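Lipid II:glycine glycyltransferase (Staphylococcus aureus, PDB 6SNR) probably transfers the first glycine of the pentaglycine cross-bridge from glycyl-tRNA to the lysine side chain of lipid II in peptidoglycan synthesis. Local coordinates at residues I152-F163 against Y338-E346; S162-V171 against F373-L381. All coordinates share one frame; numbering follows the deposited sequence.

How the contacts relate
Both contacts pack the run from I152 to V171 against the C-terminal part of the FemAB chain, and they share S162 and F163, where helix 156-162 passes into helix 165-177. Their centres lie about 12 Å apart, on the same side of the chain's centre, and each is partly buried. Contact 1 sets helix 156-162 and the loop before it against helix 332-347: an apolar inner layer with a charged outer edge. Contact 2 joins the start of helix 165-177 to the turn between helix 368-374 and strand 380-383, and relies on aromatic faces and one backbone carbonyl, without a salt bridge. M341 of contact 1 touches W377 of contact 2, so the two interiors are continuous.

Contact 1 (I152-F163 against Y338-E346); sequences IDKNDDELLNSF and YTMMKYARE
R345 runs along the loop 152-155, from I152 O (3.2 Å from its CG) to the start of helix 156-162. With CG anti to the backbone N (chi1 175°) and a bend at chi3, its guanidinium meets D156 end-on. NH1 and NH2 both donate to the single oxygen OD1, which lies 2.9 Å from NH2 in the guanidinium plane; carboxylate and guanidinium are nearly coplanar, 22° apart. NH1 also donates to K154 O, while NE forms a salt bridge with E346. These partners on several sides fix the rotation of the guanidinium, and the two carboxylates would be expected to favour its positive charge.

The loop end is itself ordered by a capping box: N155 OD1 accepts from E158 N, and E158 OE2 accepts from N155 N. One turn along helix 332-347 from K342, Y338 sends its hydroxyl to D156 O, with OH 2.9 Å from that oxygen and well above the carbonyl plane. L160 N reaches the same oxygen from the opposite face, so a helix bond and a side chain share one acceptor.

Beneath this polar edge, L159 CD2 packs 3.9 Å from M341 CB and as far from Y338 CE1. M341, extended beyond CG, brings SD to the edge of the F163 ring, 3.6 Å from F163 CZ, a Met-aromatic contact. I152 CD1 rests 3.7 Å from A344 CB.

The short helix axes approach to 11.3 Å at 133°, about midway between perpendicular and antiparallel. Helix 332-347 packs beside helix 156-162 and rests on the sheet through M341, which reaches Y352 and F354 of strand 351-356, and A344, which touches F311 of strand 302-312; Y338 meets V171 and L175 of helix 165-177.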
# COMPACT_ATOMS: atom_id res chain seq x y z
N ILE A 152 0.83 -10.51 6.60
CA ILE A 152 2.23 -10.22 6.94
C ILE A 152 2.64 -10.49 8.40
O ILE A 152 3.72 -10.08 8.84
CB ILE A 152 2.64 -8.79 6.55
CG1 ILE A 152 1.66 -7.73 7.10
CG2 ILE A 152 2.69 -8.66 5.03
CD1 ILE A 152 2.28 -6.36 7.18
N ASP A 153 1.76 -11.16 9.14
CA ASP A 153 2.07 -11.55 10.51
C ASP A 153 2.78 -12.89 10.46
O ASP A 153 2.31 -13.93 10.96
CB ASP A 153 0.80 -11.62 11.38
CG ASP A 153 -0.24 -12.56 10.86
OD1 ASP A 153 -0.39 -12.78 9.63
OD2 ASP A 153 -0.99 -13.08 11.73
N LYS A 154 3.94 -12.82 9.82
CA LYS A 154 4.75 -13.99 9.45
C LYS A 154 6.20 -13.63 9.60
O LYS A 154 6.57 -12.47 9.49
CB LYS A 154 4.48 -14.33 7.98
CG LYS A 154 3.14 -14.97 7.78
CD LYS A 154 2.90 -15.32 6.34
CE LYS A 154 1.65 -16.12 6.24
NZ LYS A 154 1.27 -16.33 4.84
N ASN A 155 7.06 -14.64 9.82
CA ASN A 155 8.49 -14.40 9.75
C ASN A 155 8.97 -14.20 8.31
O ASN A 155 8.20 -14.42 7.35
CB ASN A 155 9.32 -15.46 10.52
CG ASN A 155 9.31 -16.84 9.88
OD1 ASN A 155 9.30 -16.99 8.67
ND2 ASN A 155 9.31 -17.89 10.73
N ASP A 156 10.20 -13.75 8.16
CA ASP A 156 10.75 -13.46 6.81
C ASP A 156 10.62 -14.65 5.87
O ASP A 156 10.23 -14.50 4.71
CB ASP A 156 12.20 -13.01 6.89
CG ASP A 156 12.38 -11.66 7.52
OD1 ASP A 156 11.38 -10.99 7.87
OD2 ASP A 156 13.55 -11.25 7.69
N ASP A 157 10.99 -15.85 6.34
CA ASP A 157 10.90 -17.03 5.47
C ASP A 157 9.47 -17.39 5.13
O ASP A 157 9.18 -17.66 4.00
CB ASP A 157 11.60 -18.25 6.14
CG ASP A 157 11.95 -19.35 5.13
OD1 ASP A 157 12.82 -19.07 4.25
OD2 ASP A 157 11.37 -20.46 5.19
N GLU A 158 8.56 -17.38 6.10
CA GLU A 158 7.16 -17.69 5.83
C GLU A 158 6.53 -16.67 4.85
O GLU A 158 5.72 -17.02 4.01
CB GLU A 158 6.33 -17.62 7.12
CG GLU A 158 6.60 -18.65 8.20
CD GLU A 158 5.75 -18.36 9.46
OE1 GLU A 158 4.80 -19.15 9.73
OE2 GLU A 158 5.97 -17.32 10.16
N LEU A 159 6.93 -15.42 5.00
CA LEU A 159 6.41 -14.34 4.14
C LEU A 159 6.85 -14.56 2.69
O LEU A 159 6.02 -14.61 1.77
CB LEU A 159 6.87 -12.99 4.66
CG LEU A 159 6.43 -11.76 3.86
CD1 LEU A 159 4.90 -11.67 3.72
CD2 LEU A 159 7.02 -10.50 4.51
N LEU A 160 8.16 -14.74 2.52
CA LEU A 160 8.72 -15.06 1.20
C LEU A 160 8.07 -16.32 0.60
O LEU A 160 7.72 -16.36 -0.55
CB LEU A 160 10.26 -15.17 1.30
CG LEU A 160 10.98 -15.42 -0.02
CD1 LEU A 160 10.72 -14.37 -1.07
CD2 LEU A 160 12.45 -15.54 0.27
N ASN A 161 7.94 -17.38 1.42
CA ASN A 161 7.29 -18.64 0.99
C ASN A 161 5.86 -18.49 0.45
O ASN A 161 5.40 -19.26 -0.43
CB ASN A 161 7.32 -19.67 2.15
CG ASN A 161 8.72 -20.17 2.50
OD1 ASN A 161 9.66 -20.08 1.70
ND2 ASN A 161 8.87 -20.68 3.73
N SER A 162 5.15 -17.43 0.93
CA SER A 162 3.77 -17.17 0.50
C SER A 162 3.65 -16.63 -0.90
O SER A 162 2.61 -16.73 -1.51
CB SER A 162 3.07 -16.22 1.53
OG SER A 162 3.49 -14.87 1.37
N PHE A 163 4.72 -16.05 -1.47
CA PHE A 163 4.66 -15.55 -2.83
C PHE A 163 4.61 -16.66 -3.89
O PHE A 163 4.99 -17.83 -3.61
CB PHE A 163 5.84 -14.61 -3.13
CG PHE A 163 6.05 -13.49 -2.12
CD1 PHE A 163 5.04 -13.02 -1.27
CD2 PHE A 163 7.31 -12.93 -2.01
CE1 PHE A 163 5.31 -11.96 -0.39
CE2 PHE A 163 7.60 -11.95 -1.13
CZ PHE A 163 6.57 -11.42 -0.32
N TYR A 338 9.19 -6.35 -0.76
CA TYR A 338 9.46 -7.23 0.36
C TYR A 338 9.93 -6.43 1.58
O TYR A 338 9.55 -6.73 2.71
CB TYR A 338 10.52 -8.27 -0.10
CG TYR A 338 10.90 -9.32 0.94
CD1 TYR A 338 9.95 -10.16 1.49
CD2 TYR A 338 12.23 -9.53 1.30
CE1 TYR A 338 10.27 -11.17 2.40
CE2 TYR A 338 12.57 -10.55 2.21
CZ TYR A 338 11.58 -11.35 2.75
OH TYR A 338 11.88 -12.37 3.65
N THR A 339 10.80 -5.43 1.36
CA THR A 339 11.27 -4.53 2.43
C THR A 339 10.09 -3.82 3.13
O THR A 339 10.06 -3.74 4.36
CB THR A 339 12.30 -3.52 1.91
OG1 THR A 339 13.42 -4.25 1.35
CG2 THR A 339 12.79 -2.71 3.03
N MET A 340 9.14 -3.36 2.32
CA MET A 340 8.00 -2.58 2.85
C MET A 340 7.08 -3.48 3.65
O MET A 340 6.55 -3.06 4.70
CB MET A 340 7.22 -1.83 1.74
CG MET A 340 8.00 -0.64 1.19
SD MET A 340 7.07 0.38 0.05
CE MET A 340 6.66 -0.79 -1.20
N MET A 341 6.91 -4.72 3.22
CA MET A 341 6.10 -5.66 3.97
C MET A 341 6.73 -5.92 5.32
O MET A 341 6.05 -5.94 6.34
CB MET A 341 5.91 -6.95 3.22
CG MET A 341 5.00 -6.86 2.01
SD MET A 341 5.03 -8.46 1.15
CE MET A 341 3.97 -8.12 -0.26
N LYS A 342 8.05 -6.12 5.34
CA LYS A 342 8.74 -6.35 6.61
C LYS A 342 8.65 -5.13 7.54
O LYS A 342 8.38 -5.32 8.73
CB LYS A 342 10.20 -6.79 6.38
CG LYS A 342 10.30 -8.19 5.77
CD LYS A 342 11.78 -8.60 5.62
CE LYS A 342 12.61 -7.51 4.96
NZ LYS A 342 14.04 -7.90 4.72
N TYR A 343 8.82 -3.91 7.00
CA TYR A 343 8.71 -2.68 7.76
C TYR A 343 7.30 -2.57 8.33
O TYR A 343 7.12 -2.21 9.50
CB TYR A 343 8.97 -1.43 6.88
CG TYR A 343 8.79 -0.14 7.63
CD1 TYR A 343 7.56 0.47 7.74
CD2 TYR A 343 9.85 0.45 8.28
CE1 TYR A 343 7.40 1.63 8.46
CE2 TYR A 343 9.71 1.61 9.01
CZ TYR A 343 8.48 2.23 9.06
OH TYR A 343 8.29 3.39 9.78
N ALA A 344 6.32 -2.88 7.51
CA ALA A 344 4.92 -2.77 7.93
C ALA A 344 4.67 -3.73 9.10
O ALA A 344 4.06 -3.35 10.12
CB ALA A 344 3.97 -3.06 6.76
N ARG A 345 5.12 -4.98 8.98
CA ARG A 345 4.97 -5.97 10.04
C ARG A 345 5.62 -5.46 11.34
O ARG A 345 5.03 -5.55 12.45
CB ARG A 345 5.65 -7.30 9.63
CG ARG A 345 5.65 -8.37 10.72
CD ARG A 345 6.56 -9.57 10.38
NE ARG A 345 7.96 -9.13 10.36
CZ ARG A 345 8.91 -9.63 9.57
NH1 ARG A 345 8.67 -10.64 8.74
NH2 ARG A 345 10.12 -9.08 9.60
N GLU A 346 6.82 -4.90 11.22
CA GLU A 346 7.55 -4.42 12.40
C GLU A 346 6.85 -3.22 13.07
O GLU A 346 7.01 -3.00 14.28
CB GLU A 346 9.02 -4.11 12.03
CG GLU A 346 9.83 -5.38 11.72
CD GLU A 346 9.67 -6.45 12.78
OE1 GLU A 346 10.08 -6.20 13.94
OE2 GLU A 346 9.12 -7.54 12.47

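Contact 2 (S162-V171 against F373-L381); sequences SFERRNRSKV and FKKVWGTYL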
# COMPACT_ATOMS: atom_id res chain seq x y z
N SER A 162 5.15 -17.43 0.93
CA SER A 162 3.77 -17.17 0.50
C SER A 162 3.65 -16.63 -0.90
O SER A 162 2.61 -16.73 -1.51
CB SER A 162 3.07 -16.22 1.53
OG SER A 162 3.49 -14.87 1.37
N PHE A 163 4.72 -16.05 -1.47
CA PHE A 163 4.66 -15.55 -2.83
C PHE A 163 4.61 -16.66 -3.89
O PHE A 163 4.99 -17.83 -3.61
CB PHE A 163 5.84 -14.61 -3.13
CG PHE A 163 6.05 -13.49 -2.12
CD1 PHE A 163 5.04 -13.02 -1.27
CD2 PHE A 163 7.31 -12.93 -2.01
CE1 PHE A 163 5.31 -11.96 -0.39
CE2 PHE A 163 7.60 -11.95 -1.13
CZ PHE A 163 6.57 -11.42 -0.32
N GLU A 164 4.20 -16.32 -5.10
CA GLU A 164 4.14 -17.30 -6.15
C GLU A 164 5.59 -17.65 -6.52
O GLU A 164 6.52 -16.87 -6.32
CB GLU A 164 3.20 -16.90 -7.29
CG GLU A 164 3.66 -16.16 -8.48
CD GLU A 164 4.76 -16.80 -9.31
OE1 GLU A 164 5.71 -16.08 -9.34
OE2 GLU A 164 4.71 -17.96 -9.93
N ARG A 165 5.78 -18.88 -7.01
CA ARG A 165 7.13 -19.45 -7.10
C ARG A 165 8.15 -18.66 -7.91
O ARG A 165 9.24 -18.42 -7.42
CB ARG A 165 6.99 -20.88 -7.65
CG ARG A 165 8.27 -21.68 -7.62
CD ARG A 165 7.97 -23.12 -7.98
NE ARG A 165 9.16 -23.96 -7.79
CZ ARG A 165 9.37 -25.11 -8.42
NH1 ARG A 165 8.48 -25.58 -9.30
NH2 ARG A 165 10.51 -25.78 -8.16
N ARG A 166 7.79 -18.23 -9.13
CA ARG A 166 8.66 -17.39 -9.97
C ARG A 166 8.99 -16.08 -9.23
O ARG A 166 10.15 -15.63 -9.20
CB ARG A 166 8.07 -17.12 -11.34
CG ARG A 166 7.92 -18.32 -12.29
CD ARG A 166 7.83 -17.83 -13.73
NE ARG A 166 7.90 -18.89 -14.73
CZ ARG A 166 8.38 -18.76 -15.97
NH1 ARG A 166 8.85 -17.60 -16.42
NH2 ARG A 166 8.39 -19.81 -16.79
N ASN A 167 8.00 -15.49 -8.59
CA ASN A 167 8.27 -14.23 -7.87
C ASN A 167 9.19 -14.41 -6.67
O ASN A 167 10.01 -13.54 -6.37
CB ASN A 167 6.93 -13.62 -7.39
CG ASN A 167 7.08 -12.20 -6.93
OD1 ASN A 167 7.77 -11.42 -7.57
ND2 ASN A 167 6.43 -11.86 -5.82
N ARG A 168 9.11 -15.55 -5.97
CA ARG A 168 10.04 -15.82 -4.88
C ARG A 168 11.47 -15.78 -5.41
O ARG A 168 12.38 -15.24 -4.75
CB ARG A 168 9.82 -17.20 -4.23
CG ARG A 168 8.47 -17.39 -3.58
CD ARG A 168 8.46 -18.53 -2.61
NE ARG A 168 8.57 -19.85 -3.26
CZ ARG A 168 7.58 -20.61 -3.73
NH1 ARG A 168 6.28 -20.26 -3.64
NH2 ARG A 168 7.89 -21.82 -4.27
N SER A 169 11.66 -16.38 -6.59
CA SER A 169 13.00 -16.41 -7.16
C SER A 169 13.49 -14.99 -7.48
O SER A 169 14.66 -14.66 -7.24
CB SER A 169 13.05 -17.30 -8.40
OG SER A 169 14.25 -17.02 -9.11
N LYS A 170 12.59 -14.14 -7.96
CA LYS A 170 12.94 -12.76 -8.32
C LYS A 170 13.25 -11.94 -7.07
O LYS A 170 14.15 -11.11 -7.08
CB LYS A 170 11.83 -12.05 -9.10
CG LYS A 170 11.49 -12.60 -10.48
CD LYS A 170 12.34 -12.08 -11.62
CE LYS A 170 11.59 -12.24 -12.95
NZ LYS A 170 12.45 -12.28 -14.16
N VAL A 171 12.50 -12.16 -5.98
CA VAL A 171 12.78 -11.49 -4.72
C VAL A 171 14.17 -11.86 -4.18
O VAL A 171 14.92 -11.00 -3.75
CB VAL A 171 11.67 -11.72 -3.66
CG1 VAL A 171 12.08 -11.17 -2.31
CG2 VAL A 171 10.34 -11.11 -4.14
N PHE A 373 -0.01 -8.31 -11.61
CA PHE A 373 0.96 -7.77 -10.66
C PHE A 373 0.61 -8.25 -9.26
O PHE A 373 1.46 -8.82 -8.58
CB PHE A 373 0.98 -6.23 -10.75
CG PHE A 373 1.47 -5.52 -9.52
CD1 PHE A 373 2.65 -5.87 -8.89
CD2 PHE A 373 0.79 -4.40 -9.06
CE1 PHE A 373 3.10 -5.17 -7.77
CE2 PHE A 373 1.23 -3.70 -7.96
CZ PHE A 373 2.40 -4.08 -7.32
N LYS A 374 -0.62 -7.98 -8.79
CA LYS A 374 -0.89 -8.16 -7.39
C LYS A 374 -1.00 -9.64 -6.97
O LYS A 374 -0.65 -9.98 -5.85
CB LYS A 374 -2.14 -7.34 -6.99
CG LYS A 374 -1.90 -5.87 -7.21
CD LYS A 374 -3.21 -5.04 -7.12
CE LYS A 374 -3.01 -3.59 -7.54
NZ LYS A 374 -4.11 -2.64 -7.04
N LYS A 375 -1.41 -10.51 -7.91
CA LYS A 375 -1.69 -11.90 -7.57
C LYS A 375 -0.42 -12.70 -7.14
O LYS A 375 -0.56 -13.72 -6.52
CB LYS A 375 -2.40 -12.61 -8.72
CG LYS A 375 -1.56 -12.91 -9.97
CD LYS A 375 -2.44 -13.59 -11.00
CE LYS A 375 -1.63 -14.41 -11.99
NZ LYS A 375 -2.52 -15.20 -12.89
N VAL A 376 0.77 -12.23 -7.48
CA VAL A 376 2.00 -13.00 -7.21
C VAL A 376 2.64 -12.74 -5.87
O VAL A 376 3.65 -13.32 -5.53
CB VAL A 376 3.04 -12.87 -8.36
CG1 VAL A 376 2.46 -13.32 -9.68
CG2 VAL A 376 3.61 -11.47 -8.47
N TRP A 377 2.04 -11.81 -5.08
CA TRP A 377 2.61 -11.36 -3.85
C TRP A 377 2.02 -11.98 -2.56
O TRP A 377 2.01 -11.34 -1.48
CB TRP A 377 2.51 -9.81 -3.82
CG TRP A 377 3.52 -9.23 -4.75
CD1 TRP A 377 3.32 -8.74 -5.98
CD2 TRP A 377 4.93 -9.09 -4.48
NE1 TRP A 377 4.52 -8.30 -6.52
CE2 TRP A 377 5.51 -8.50 -5.62
CE3 TRP A 377 5.76 -9.44 -3.40
CZ2 TRP A 377 6.92 -8.26 -5.72
CZ3 TRP A 377 7.13 -9.15 -3.49
CH2 TRP A 377 7.69 -8.59 -4.67
N GLY A 378 1.60 -13.24 -2.62
CA GLY A 378 1.01 -13.88 -1.47
C GLY A 378 -0.32 -13.28 -1.01
O GLY A 378 -0.69 -13.37 0.16
N THR A 379 -1.04 -12.77 -2.00
CA THR A 379 -2.29 -12.07 -1.76
C THR A 379 -3.49 -12.96 -1.81
O THR A 379 -3.52 -13.94 -2.58
CB THR A 379 -2.50 -10.99 -2.83
OG1 THR A 379 -2.27 -11.55 -4.14
CG2 THR A 379 -1.55 -9.81 -2.62
N TYR A 380 -4.51 -12.61 -1.02
CA TYR A 380 -5.83 -13.15 -1.22
C TYR A 380 -6.77 -12.06 -1.65
O TYR A 380 -6.53 -10.88 -1.40
CB TYR A 380 -6.37 -13.83 0.03
CG TYR A 380 -6.67 -12.89 1.19
CD1 TYR A 380 -5.69 -12.63 2.12
CD2 TYR A 380 -7.92 -12.30 1.35
CE1 TYR A 380 -5.90 -11.79 3.16
CE2 TYR A 380 -8.14 -11.46 2.46
CZ TYR A 380 -7.11 -11.22 3.34
OH TYR A 380 -7.19 -10.40 4.46
N LEU A 381 -7.79 -12.45 -2.41
CA LEU A 381 -8.79 -11.50 -2.86
C LEU A 381 -9.80 -11.23 -1.77
O LEU A 381 -10.46 -12.16 -1.25
CB LEU A 381 -9.53 -12.09 -4.06
CG LEU A 381 -10.65 -11.27 -4.64
CD1 LEU A 381 -10.03 -10.18 -5.47
CD2 LEU A 381 -11.56 -12.20 -5.44
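F163 and W377 form a T-shaped (edge-to-face) pair that joins the N-terminal end of helix 165-177 to the type I beta turn K374-W377 within the FemAB fold. The indole directs the edge of its six-membered ring at the F163 face, with centroids 4.9 Å apart; the planes stand at 68°, and W377 CE3 lies over the centre of the phenyl ring. V171 CG2 extends the apolar contact, 3.7 Å from W377 CH2. F354 and Q337 also contact the indole.

The hydrogen bonds converge on V376 O. E164 N donates to it nearly straight, at 171°, joining the residue before the helix to the turn. N167 ND2 adds a weak, bent bond to the same oxygen. E164 is also the N-cap: its carboxylate faces the amides of N167 (a very short approach, doubtful in detail) and R166 (a weak bond). Between cap and turn, its aliphatic CG lies alongside V376, 3.3 Å from V376 CG1.

Backbone fit accounts for the narrowest approach. The CA atoms of F163 and G378 are 4.2 Å apart. S162 O lies 3.3 Å from G378 CA, and the positive phi of G378 favours glycine.

An amide-to-ring contact completes the set. The N167 side chain leaves its backbone N on the far side, which carries the amide out over the indole. There it stands almost upright, the planes 82° apart, and N167 ND2 sits 3.4 Å from W377 CD2, over the centre of the ring system.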